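Inositol 2-dehydrogenase/D-chiro-inositol 3-dehydrogenase (Lactobacillus casei, PDB 4MIY) catalyses the NAD-dependent oxidation of myo-inositol to 2-keto-myo-inositol and of D-chiro-inositol to 1-keto-D-chiro-inositol. Local coordinates at residues A[128-133]-A[278-283]; A[134-139]-A[249-254]; A[24-29]-A[285-290]. All coordinates share one frame; numbering follows the deposited sequence.

Contact 1: A[128-133]-A[278-283]. With NAD (nicotinamide-adenine-dinucleotide), chain E.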
loop_
_atom_site.group_PDB
_atom_site.type_symbol
_atom_site.label_atom_id
_atom_site.label_comp_id
_atom_site.label_asym_id
_atom_site.label_seq_id
_atom_site.Cartn_x
_atom_site.Cartn_y
_atom_site.Cartn_z
ATOM N N ARG A 128 8.684 -11.511 20.347
ATOM C CA ARG A 128 7.367 -11.708 20.891
ATOM C C ARG A 128 6.812 -10.382 21.385
ATOM O O ARG A 128 5.640 -10.254 21.561
ATOM C CB ARG A 128 7.395 -12.718 22.037
ATOM C CG ARG A 128 7.791 -14.094 21.657
ATOM C CD ARG A 128 7.495 -15.062 22.783
ATOM N NE ARG A 128 8.118 -16.367 22.607
ATOM C CZ ARG A 128 7.777 -17.440 23.289
ATOM N NH1 ARG A 128 6.825 -17.380 24.182
ATOM N NH2 ARG A 128 8.389 -18.574 23.062
ATOM N N TYR A 129 7.686 -9.413 21.563
ATOM C CA TYR A 129 7.305 -8.125 22.110
ATOM C C TYR A 129 7.131 -7.036 21.053
ATOM O O TYR A 129 6.725 -5.950 21.339
ATOM C CB TYR A 129 8.322 -7.691 23.146
ATOM C CG TYR A 129 8.335 -8.547 24.402
ATOM C CD1 TYR A 129 7.511 -8.275 25.442
ATOM C CD2 TYR A 129 9.175 -9.608 24.513
ATOM C CE1 TYR A 129 7.509 -9.046 26.550
ATOM C CE2 TYR A 129 9.197 -10.377 25.621
ATOM C CZ TYR A 129 8.371 -10.098 26.645
ATOM O OH TYR A 129 8.366 -10.843 27.782
ATOM N N ASP A 130 7.477 -7.361 19.836
ATOM C CA ASP A 130 7.315 -6.423 18.760
ATOM C C ASP A 130 5.846 -6.189 18.503
ATOM O O ASP A 130 5.088 -7.097 18.406
ATOM C CB ASP A 130 7.986 -6.941 17.510
ATOM C CG ASP A 130 7.801 -6.022 16.333
ATOM O OD1 ASP A 130 8.470 -5.005 16.310
ATOM O OD2 ASP A 130 6.992 -6.356 15.466
ATOM N N GLN A 131 5.472 -4.929 18.424
ATOM C CA GLN A 131 4.074 -4.568 18.321
ATOM C C GLN A 131 3.358 -5.192 17.137
ATOM O O GLN A 131 2.263 -5.644 17.277
ATOM C CB GLN A 131 3.899 -3.055 18.358
ATOM C CG GLN A 131 4.171 -2.528 19.741
ATOM C CD GLN A 131 3.984 -1.046 19.934
ATOM O OE1 GLN A 131 3.250 -0.403 19.222
ATOM N NE2 GLN A 131 4.610 -0.521 20.955
ATOM N N GLY A 132 4.005 -5.213 15.995
ATOM C CA GLY A 132 3.399 -5.778 14.815
ATOM C C GLY A 132 3.220 -7.278 14.839
ATOM O O GLY A 132 2.219 -7.782 14.481
ATOM N N ILE A 133 4.239 -7.968 15.300
ATOM C CA ILE A 133 4.176 -9.399 15.378
ATOM C C ILE A 133 3.144 -9.804 16.411
ATOM O O ILE A 133 2.380 -10.681 16.184
ATOM C CB ILE A 133 5.571 -9.974 15.694
ATOM C CG1 ILE A 133 6.486 -9.760 14.495
ATOM C CG2 ILE A 133 5.485 -11.424 16.011
ATOM C CD1 ILE A 133 7.938 -10.028 14.756
ATOM N N PHE A 278 14.233 -3.243 16.039
ATOM C CA PHE A 278 13.724 -3.888 17.239
ATOM C C PHE A 278 13.918 -3.113 18.535
ATOM O O PHE A 278 13.715 -3.631 19.578
ATOM C CB PHE A 278 14.166 -5.373 17.309
ATOM C CG PHE A 278 13.481 -6.240 16.282
ATOM C CD1 PHE A 278 12.130 -6.447 16.337
ATOM C CD2 PHE A 278 14.168 -6.816 15.247
ATOM C CE1 PHE A 278 11.493 -7.200 15.418
ATOM C CE2 PHE A 278 13.525 -7.571 14.342
ATOM C CZ PHE A 278 12.190 -7.772 14.423
ATOM N N ILE A 279 14.240 -1.839 18.427
ATOM C CA ILE A 279 14.374 -0.957 19.578
ATOM C C ILE A 279 13.162 -1.066 20.507
ATOM O O ILE A 279 13.296 -1.209 21.682
ATOM C CB ILE A 279 14.539 0.540 19.194
ATOM C CG1 ILE A 279 15.937 0.861 18.697
ATOM C CG2 ILE A 279 14.336 1.418 20.400
ATOM C CD1 ILE A 279 16.090 2.246 18.076
ATOM N N GLN A 280 11.970 -1.015 19.929
ATOM C CA GLN A 280 10.755 -1.069 20.709
ATOM C C GLN A 280 10.618 -2.392 21.428
ATOM O O GLN A 280 10.305 -2.421 22.578
ATOM C CB GLN A 280 9.518 -0.796 19.834
ATOM C CG GLN A 280 8.204 -1.028 20.511
ATOM C CD GLN A 280 7.631 -2.402 20.286
ATOM O OE1 GLN A 280 7.456 -2.826 19.180
ATOM N NE2 GLN A 280 7.359 -3.093 21.354
ATOM N N ALA A 281 10.856 -3.473 20.728
ATOM C CA ALA A 281 10.709 -4.780 21.332
ATOM C C ALA A 281 11.671 -4.989 22.485
ATOM O O ALA A 281 11.297 -5.488 23.493
ATOM C CB ALA A 281 10.849 -5.852 20.307
ATOM N N TYR A 282 12.900 -4.535 22.323
ATOM C CA TYR A 282 13.838 -4.616 23.421
ATOM C C TYR A 282 13.394 -3.821 24.626
ATOM O O TYR A 282 13.470 -4.282 25.723
ATOM C CB TYR A 282 15.262 -4.185 23.024
ATOM C CG TYR A 282 15.953 -5.028 21.982
ATOM C CD1 TYR A 282 16.149 -6.360 22.146
ATOM C CD2 TYR A 282 16.490 -4.444 20.873
ATOM C CE1 TYR A 282 16.795 -7.104 21.196
ATOM C CE2 TYR A 282 17.120 -5.158 19.924
ATOM C CZ TYR A 282 17.290 -6.492 20.075
ATOM O OH TYR A 282 17.951 -7.179 19.092
ATOM N N ASN A 283 12.916 -2.623 24.404
ATOM C CA ASN A 283 12.418 -1.815 25.474
ATOM C C ASN A 283 11.253 -2.493 26.175
ATOM O O ASN A 283 11.258 -2.597 27.354
ATOM C CB ASN A 283 11.991 -0.456 24.965
ATOM C CG ASN A 283 13.156 0.454 24.678
ATOM O OD1 ASN A 283 14.249 0.217 25.076
ATOM N ND2 ASN A 283 12.890 1.496 23.940
HETATM P PA NAD E . 30.104 -8.888 22.622
HETATM O O1A NAD E . 31.176 -9.785 22.238
HETATM O O2A NAD E . 30.113 -7.541 22.292
HETATM O O5B NAD E . 30.023 -8.739 24.197
HETATM C C5B NAD E . 30.080 -9.782 25.081
HETATM C C4B NAD E . 30.822 -9.332 26.347
HETATM O O4B NAD E . 30.875 -10.454 27.186
HETATM C C3B NAD E . 32.299 -9.021 26.149
HETATM O O3B NAD E . 32.602 -7.830 26.751
HETATM C C2B NAD E . 33.041 -10.178 26.759
HETATM O O2B NAD E . 34.297 -9.813 27.278
HETATM C C1B NAD E . 32.135 -10.565 27.865
HETATM N N9A NAD E . 32.268 -11.929 28.325
HETATM C C8A NAD E . 32.489 -13.005 27.635
HETATM N N7A NAD E . 32.458 -14.101 28.382
HETATM C C5A NAD E . 32.201 -13.708 29.614
HETATM C C6A NAD E . 32.056 -14.313 30.923
HETATM N N6A NAD E . 32.131 -15.604 31.131
HETATM N N1A NAD E . 31.756 -13.513 31.919
HETATM C C2A NAD E . 31.653 -12.241 31.803
HETATM N N3A NAD E . 31.811 -11.616 30.657
HETATM C C4A NAD E . 32.072 -12.296 29.558
HETATM O O3 NAD E . 28.803 -9.672 22.184
HETATM P PN NAD E . 27.264 -9.115 22.204
HETATM O O1N NAD E . 26.901 -8.727 20.847
HETATM O O2N NAD E . 27.158 -8.015 23.090
HETATM O O5D NAD E . 26.406 -10.344 22.485
HETATM C C5D NAD E . 26.254 -10.776 23.814
HETATM C C4D NAD E . 25.096 -11.710 23.948
HETATM O O4D NAD E . 23.937 -10.990 23.566
HETATM C C3D NAD E . 25.237 -12.889 23.046
HETATM O O3D NAD E . 24.678 -13.989 23.692
HETATM C C2D NAD E . 24.386 -12.440 21.862
HETATM O O2D NAD E . 23.924 -13.577 21.240
HETATM C C1D NAD E . 23.277 -11.694 22.548
HETATM N N1N NAD E . 22.580 -10.780 21.643
HETATM C C2N NAD E . 21.266 -10.893 21.470
HETATM C C3N NAD E . 20.552 -10.095 20.600
HETATM C C7N NAD E . 19.057 -10.249 20.448
HETATM O O7N NAD E . 18.386 -10.740 21.299
HETATM N N7N NAD E . 18.561 -9.783 19.375
HETATM C C4N NAD E . 21.240 -9.100 19.928
HETATM C C5N NAD E . 22.597 -9.010 20.147
HETATM C C6N NAD E . 23.238 -9.871 20.999
HETATM O O HOH W 1 10.365 -3.599 17.638
#
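Gln280, on the first turn of helix 279-294, reaches across to the N-cap of helix 131-141 and clamps the backbone on both sides of the capping residue, Asp130. The link ties two helices in an enzyme that probably belongs to the Gfo/Idh/MocA family, in which a Rossmann domain is joined to a C-terminal alpha/beta domain.

Two hydrogen bonds come from the one carboxamide. Gln280 NE2 donates to Tyr129 O at 2.9 Å, close to its own amide plane, while Gln280 OE1 accepts from Gln131 N at 3.0 Å with an N-H...O angle of 159°. The bend at chi2 (-94°) swings CD out of the extended line, toward 129-131. With both ends gripped, the amide's rotation is fixed; NE2 is also bonded to Thr284 OG1.

The cap itself is held within 128-133. Asp130 OD2 accepts from Ile133 N at 3.2 Å, on its anti side, and takes a weak bond from Gly132 N. The other oxygen, Asp130 OD1, forms a salt bridge with Arg277 and accepts a hydrogen bond from a water whose oxygen is 2.7 Å away; that water in turn accepts from Ala281 N.

Van der Waals contacts fill in around this. Ala281 CB lies 3.7 Å from Asp130 N and also meets Tyr129 CB. Gln131 CG sits against the Gln280 amide, and the chain of Gln131 goes on to pack on Leu256 of the second subunit.

From its other side the same helical turn serves the cofactor pocket. Tyr282 presents the edge of its ring to the nicotinamide carboxamide, with Tyr282 OH 2.7 Å from N7N of NAD.

Contact 2: A[134-139]-A[249-254]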
loop_
_atom_site.group_PDB
_atom_site.type_symbol
_atom_site.label_atom_id
_atom_site.label_comp_id
_atom_site.label_asym_id
_atom_site.label_seq_id
_atom_site.Cartn_x
_atom_site.Cartn_y
_atom_site.Cartn_z
ATOM N N ARG A 134 3.098 -9.084 17.513
ATOM C CA ARG A 134 2.126 -9.342 18.545
ATOM C C ARG A 134 0.710 -9.118 18.052
ATOM O O ARG A 134 -0.186 -9.888 18.326
ATOM C CB ARG A 134 2.426 -8.463 19.761
ATOM C CG ARG A 134 1.931 -9.007 21.052
ATOM C CD ARG A 134 2.464 -8.288 22.333
ATOM N NE ARG A 134 3.586 -8.990 22.962
ATOM C CZ ARG A 134 3.542 -10.209 23.527
ATOM N NH1 ARG A 134 2.426 -10.920 23.571
ATOM N NH2 ARG A 134 4.629 -10.718 24.035
ATOM N N ALA A 135 0.524 -8.068 17.274
ATOM C CA ALA A 135 -0.801 -7.759 16.769
ATOM C C ALA A 135 -1.283 -8.787 15.763
ATOM O O ALA A 135 -2.427 -9.101 15.722
ATOM C CB ALA A 135 -0.847 -6.377 16.180
ATOM N N LEU A 136 -0.381 -9.312 14.979
ATOM C CA LEU A 136 -0.746 -10.367 14.076
ATOM C C LEU A 136 -1.159 -11.642 14.829
ATOM O O LEU A 136 -2.129 -12.233 14.505
ATOM C CB LEU A 136 0.371 -10.617 13.058
ATOM C CG LEU A 136 0.094 -11.597 11.923
ATOM C CD1 LEU A 136 0.925 -11.267 10.762
ATOM C CD2 LEU A 136 0.338 -13.029 12.312
ATOM N N LYS A 137 -0.368 -12.045 15.800
ATOM C CA LYS A 137 -0.704 -13.204 16.627
ATOM C C LYS A 137 -2.077 -13.061 17.255
ATOM O O LYS A 137 -2.853 -13.947 17.230
ATOM C CB LYS A 137 0.337 -13.453 17.702
ATOM C CG LYS A 137 -0.135 -14.557 18.647
ATOM C CD LYS A 137 0.777 -14.877 19.711
ATOM C CE LYS A 137 0.235 -16.009 20.622
ATOM N NZ LYS A 137 -0.577 -17.041 19.985
ATOM N N GLU A 138 -2.347 -11.904 17.819
ATOM C CA GLU A 138 -3.640 -11.653 18.403
ATOM C C GLU A 138 -4.780 -11.745 17.438
ATOM O O GLU A 138 -5.750 -12.358 17.722
ATOM C CB GLU A 138 -3.629 -10.319 19.145
ATOM C CG GLU A 138 -2.736 -10.363 20.363
ATOM C CD GLU A 138 -2.695 -9.046 21.105
ATOM O OE1 GLU A 138 -3.637 -8.265 20.928
ATOM O OE2 GLU A 138 -1.723 -8.803 21.843
ATOM N N LYS A 139 -4.635 -11.178 16.253
ATOM C CA LYS A 139 -5.633 -11.325 15.231
ATOM C C LYS A 139 -5.839 -12.774 14.813
ATOM O O LYS A 139 -6.930 -13.188 14.630
ATOM C CB LYS A 139 -5.287 -10.452 14.026
ATOM C CG LYS A 139 -6.386 -10.180 13.043
ATOM C CD LYS A 139 -7.483 -9.381 13.634
ATOM C CE LYS A 139 -8.402 -8.863 12.601
ATOM N NZ LYS A 139 -9.658 -8.408 13.209
ATOM N N LEU A 249 -3.203 -13.460 6.912
ATOM C CA LEU A 249 -2.705 -12.331 7.675
ATOM C C LEU A 249 -1.255 -12.093 7.391
ATOM O O LEU A 249 -0.509 -12.997 7.333
ATOM C CB LEU A 249 -2.868 -12.567 9.186
ATOM C CG LEU A 249 -4.285 -12.524 9.744
ATOM C CD1 LEU A 249 -4.452 -13.296 11.068
ATOM C CD2 LEU A 249 -4.740 -11.113 9.895
ATOM N N GLN A 250 -0.871 -10.843 7.218
ATOM C CA GLN A 250 0.537 -10.538 7.077
ATOM C C GLN A 250 0.948 -9.250 7.776
ATOM O O GLN A 250 0.151 -8.396 8.023
ATOM C CB GLN A 250 0.986 -10.564 5.617
ATOM C CG GLN A 250 0.583 -9.427 4.786
ATOM C CD GLN A 250 1.080 -9.558 3.323
ATOM O OE1 GLN A 250 0.793 -10.512 2.656
ATOM N NE2 GLN A 250 1.842 -8.607 2.886
ATOM N N LEU A 251 2.219 -9.144 8.071
ATOM C CA LEU A 251 2.737 -7.935 8.660
ATOM C C LEU A 251 2.656 -6.784 7.687
ATOM O O LEU A 251 2.855 -6.965 6.532
ATOM C CB LEU A 251 4.171 -8.115 9.026
ATOM C CG LEU A 251 4.421 -8.957 10.241
ATOM C CD1 LEU A 251 5.923 -9.031 10.436
ATOM C CD2 LEU A 251 3.825 -8.332 11.468
ATOM N N PRO A 252 2.346 -5.593 8.184
ATOM C CA PRO A 252 2.197 -4.422 7.356
ATOM C C PRO A 252 3.525 -3.873 6.910
ATOM O O PRO A 252 4.584 -4.304 7.299
ATOM C CB PRO A 252 1.561 -3.429 8.304
ATOM C CG PRO A 252 1.965 -3.803 9.539
ATOM C CD PRO A 252 2.029 -5.277 9.567
ATOM N N ASN A 253 3.415 -2.872 6.058
ATOM C CA ASN A 253 4.545 -2.041 5.672
ATOM C C ASN A 253 5.189 -1.461 6.927
ATOM O O ASN A 253 4.502 -0.926 7.764
ATOM C CB ASN A 253 4.059 -0.866 4.789
ATOM C CG ASN A 253 3.751 -1.277 3.335
ATOM O OD1 ASN A 253 4.083 -2.366 2.913
ATOM N ND2 ASN A 253 3.171 -0.361 2.559
ATOM N N TYR A 254 6.489 -1.624 7.066
ATOM C CA TYR A 254 7.198 -1.078 8.221
ATOM C C TYR A 254 7.836 0.266 7.897
ATOM O O TYR A 254 8.374 0.424 6.841
ATOM C CB TYR A 254 8.299 -2.024 8.683
ATOM C CG TYR A 254 8.911 -1.580 9.969
ATOM C CD1 TYR A 254 8.295 -1.830 11.171
ATOM C CD2 TYR A 254 10.089 -0.874 9.994
ATOM C CE1 TYR A 254 8.830 -1.398 12.322
ATOM C CE2 TYR A 254 10.623 -0.448 11.155
ATOM C CZ TYR A 254 9.989 -0.709 12.316
ATOM O OH TYR A 254 10.500 -0.295 13.486
#
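Here helix 131-141 packs across strand 248-250, the outermost strand, within this chain, of the mixed sheet of the C-terminal alpha/beta domain. No hydrogen bond crosses the contact; aliphatic side chains pack on each other and on the strand's backbone. Leu136 and Lys139, one helical turn apart, both direct their CB toward the strand, and Leu249 is the residue they share.

Leu136 does the deeper work. Its CG is anti to the backbone N (chi1 -173°), beside the carbonyl carbon, and the branch beyond it reaches the strand's main chain. Its CD1 rests 3.6 Å from Gln250 C and 3.7 Å from Leu251 N, so a methyl lies against the peptide link where the strand gives way to loop. Leu136 and Leu249 pass alongside one another, pointing opposite ways, with Leu136 CG and Leu249 CB 4.1 Å apart. Leu251 CD2 meets Leu136 CD1 at 4.2 Å. Val242 of strand 237-244 and Leu184 of helix 168-185 also touch Leu136, which is buried.

Gln250, between the two leucines, turns its CB away from the helix, as expected of successive residues on a strand. Leu249 and Gln250 also pair in an antiparallel ladder with a strand of the second subunit, and the sheet therefore runs on across the interface. Leu249 itself packs on Leu260 of that subunit, placing this helix-strand contact directly behind the joint.

Lys139 takes part through the base of its chain, not its ammonium group. It crosses Leu249 at about a right angle, and Lys139 CG, anti to the backbone N (chi1 -163°), lies 3.7 Å from Leu249 CD2.

Contact 3: A[24-29]-A[285-290]. With SO4 (sulfate ion), chain I.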
loop_
_atom_site.group_PDB
_atom_site.type_symbol
_atom_site.label_atom_id
_atom_site.label_comp_id
_atom_site.label_asym_id
_atom_site.label_seq_id
_atom_site.Cartn_x
_atom_site.Cartn_y
_atom_site.Cartn_z
ATOM N N VAL A 24 16.554 4.691 29.520
ATOM C CA VAL A 24 15.327 4.578 28.740
ATOM C C VAL A 24 14.101 4.169 29.561
ATOM O O VAL A 24 13.073 4.769 29.459
ATOM C CB VAL A 24 15.532 3.600 27.585
ATOM C CG1 VAL A 24 14.279 3.461 26.735
ATOM C CG2 VAL A 24 16.714 4.018 26.715
ATOM N N LEU A 25 14.263 3.156 30.387
ATOM C CA LEU A 25 13.162 2.513 31.053
ATOM C C LEU A 25 13.045 2.936 32.509
ATOM O O LEU A 25 13.929 3.530 33.031
ATOM C CB LEU A 25 13.377 1.016 30.993
ATOM C CG LEU A 25 13.569 0.376 29.616
ATOM C CD1 LEU A 25 13.843 -1.051 29.757
ATOM C CD2 LEU A 25 12.355 0.599 28.744
ATOM N N THR A 26 11.948 2.578 33.139
ATOM C CA THR A 26 11.690 3.002 34.496
ATOM C C THR A 26 11.763 1.863 35.499
ATOM O O THR A 26 11.386 0.783 35.223
ATOM C CB THR A 26 10.326 3.777 34.610
ATOM O OG1 THR A 26 10.117 4.184 35.966
ATOM C CG2 THR A 26 9.157 2.959 34.149
ATOM N N GLY A 27 12.292 2.161 36.666
ATOM C CA GLY A 27 12.192 1.268 37.796
ATOM C C GLY A 27 13.390 0.419 38.120
ATOM O O GLY A 27 13.291 -0.433 38.943
ATOM N N ALA A 28 14.518 0.673 37.481
ATOM C CA ALA A 28 15.689 -0.138 37.744
ATOM C C ALA A 28 16.944 0.692 37.916
ATOM O O ALA A 28 16.988 1.834 37.546
ATOM C CB ALA A 28 15.873 -1.096 36.645
ATOM N N GLU A 29 17.964 0.087 38.492
ATOM C CA GLU A 29 19.299 0.700 38.575
ATOM C C GLU A 29 20.362 -0.362 38.480
ATOM O O GLU A 29 20.264 -1.367 39.119
ATOM C CB GLU A 29 19.489 1.457 39.883
ATOM C CG GLU A 29 20.858 2.010 40.064
ATOM C CD GLU A 29 21.049 2.658 41.418
ATOM O OE1 GLU A 29 20.300 2.325 42.325
ATOM O OE2 GLU A 29 21.957 3.488 41.559
ATOM N N GLU A 285 10.334 -5.683 26.263
ATOM C CA GLU A 285 10.780 -6.902 26.876
ATOM C C GLU A 285 11.454 -6.689 28.221
ATOM O O GLU A 285 11.121 -7.307 29.177
ATOM C CB GLU A 285 11.708 -7.568 25.891
ATOM C CG GLU A 285 12.688 -8.483 26.423
ATOM C CD GLU A 285 13.727 -8.947 25.394
ATOM O OE1 GLU A 285 13.583 -10.057 24.963
ATOM O OE2 GLU A 285 14.665 -8.229 25.093
ATOM N N VAL A 286 12.373 -5.766 28.272
ATOM C CA VAL A 286 13.089 -5.473 29.476
ATOM C C VAL A 286 12.223 -4.750 30.503
ATOM O O VAL A 286 12.314 -5.013 31.672
ATOM C CB VAL A 286 14.364 -4.694 29.165
ATOM C CG1 VAL A 286 15.048 -4.309 30.413
ATOM C CG2 VAL A 286 15.256 -5.517 28.335
ATOM N N GLN A 287 11.332 -3.884 30.058
ATOM C CA GLN A 287 10.464 -3.227 30.988
ATOM C C GLN A 287 9.544 -4.214 31.653
ATOM O O GLN A 287 9.263 -4.091 32.814
ATOM C CB GLN A 287 9.641 -2.156 30.312
ATOM C CG GLN A 287 8.819 -1.322 31.271
ATOM C CD GLN A 287 9.657 -0.445 32.156
ATOM O OE1 GLN A 287 10.189 0.543 31.739
ATOM N NE2 GLN A 287 9.740 -0.814 33.399
ATOM N N GLU A 288 9.072 -5.197 30.916
ATOM C CA GLU A 288 8.212 -6.203 31.500
ATOM C C GLU A 288 8.959 -7.048 32.560
ATOM O O GLU A 288 8.437 -7.313 33.610
ATOM C CB GLU A 288 7.639 -7.118 30.437
ATOM C CG GLU A 288 6.611 -8.088 30.957
ATOM C CD GLU A 288 6.219 -9.108 29.941
ATOM O OE1 GLU A 288 6.970 -10.038 29.733
ATOM O OE2 GLU A 288 5.175 -8.949 29.347
ATOM N N PHE A 289 10.185 -7.425 32.275
ATOM C CA PHE A 289 10.985 -8.178 33.218
ATOM C C PHE A 289 11.157 -7.375 34.514
ATOM O O PHE A 289 10.911 -7.862 35.573
ATOM C CB PHE A 289 12.331 -8.547 32.590
ATOM C CG PHE A 289 13.269 -9.263 33.530
ATOM C CD1 PHE A 289 13.122 -10.588 33.799
ATOM C CD2 PHE A 289 14.266 -8.594 34.154
ATOM C CE1 PHE A 289 13.966 -11.218 34.684
ATOM C CE2 PHE A 289 15.097 -9.236 35.012
ATOM C CZ PHE A 289 14.935 -10.525 35.274
ATOM N N ILE A 290 11.566 -6.137 34.392
ATOM C CA ILE A 290 11.718 -5.284 35.541
ATOM C C ILE A 290 10.415 -5.133 36.344
ATOM O O ILE A 290 10.434 -5.230 37.534
ATOM C CB ILE A 290 12.244 -3.901 35.133
ATOM C CG1 ILE A 290 13.681 -3.980 34.602
ATOM C CG2 ILE A 290 12.154 -2.909 36.287
ATOM C CD1 ILE A 290 14.660 -4.637 35.529
HETATM S S SO4 I . 12.715 5.884 37.413
HETATM O O1 SO4 I . 12.850 4.570 37.883
HETATM O O2 SO4 I . 11.586 6.006 36.559
HETATM O O3 SO4 I . 12.563 6.808 38.448
HETATM O O4 SO4 I . 13.916 6.265 36.809
#
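Gln287 meets Thr26 amide to backbone, its carboxamide taking both the N-H and the C=O of that one residue. Thr26 N donates to Gln287 OE1 at 3.0 Å, in the carbonyl plane and on a lone pair. In return Gln287 NE2 gives a nearly straight bond (176°) to Thr26 O at 2.9 Å, in its own amide plane. The two in-plane bonds fix the rotation of the amide. Gln287 CG is anti to the backbone N (chi1 -173°), and a bend at chi2 (68°) then turns CD toward Thr26. An alanine in place of Gln287 would probably leave Thr26 N and Thr26 O without these partners and the 24-29 backbone freer to shift.

Around this pair the contacts are van der Waals. Leu25 CB lies 3.3 Å from Gln287 OE1, and Leu25 CD1 makes an apolar contact at 3.5 Å with Val286 CG1, the side chains crossing at about a right angle. Ile290 CG2 lies 3.8 Å from Gly27 O, while Ile290 CD1 touches Ala28 CB at 3.9 Å.

In the next shell, Asp291 OD1 accepts a further bond from Gln287 NE2. A sulfate, probably from the crystallisation liquor, accepts from Gly27 N (2.8 Å to O1) and from Gly27 N of the second subunit.

The 24-29 segment runs from the end of helix 12-24 through a short loop into strand 28-34, the second half of a Rossmann beta-alpha-beta unit. Helix 279-294 lies against it, with Val286 and Ile290 also packed on Leu21 of helix 12-24.

Contacts 1 and 3 lie on successive parts of helix 279-294, and contacts 1 and 2 share helix 131-141, so contact 1 stands between the other two. It is the most buried and the nearest to the chain's centre; contacts 2 and 3 are only partly buried, and their centres are about 25 Å apart. In both contacts on helix 279-294 a glutamine amide grips backbone N-H and C=O groups, whereas contact 2, on the strand where the sheet crosses into the second subunit, has no hydrogen bond across it. Contact 1 touches each of the others directly: Tyr129 OH probably bonds Glu288 OE1, and Leu251 CD2 packs on Gly132 O. Contacts 2 and 3 do not meet. All three touch the second subunit.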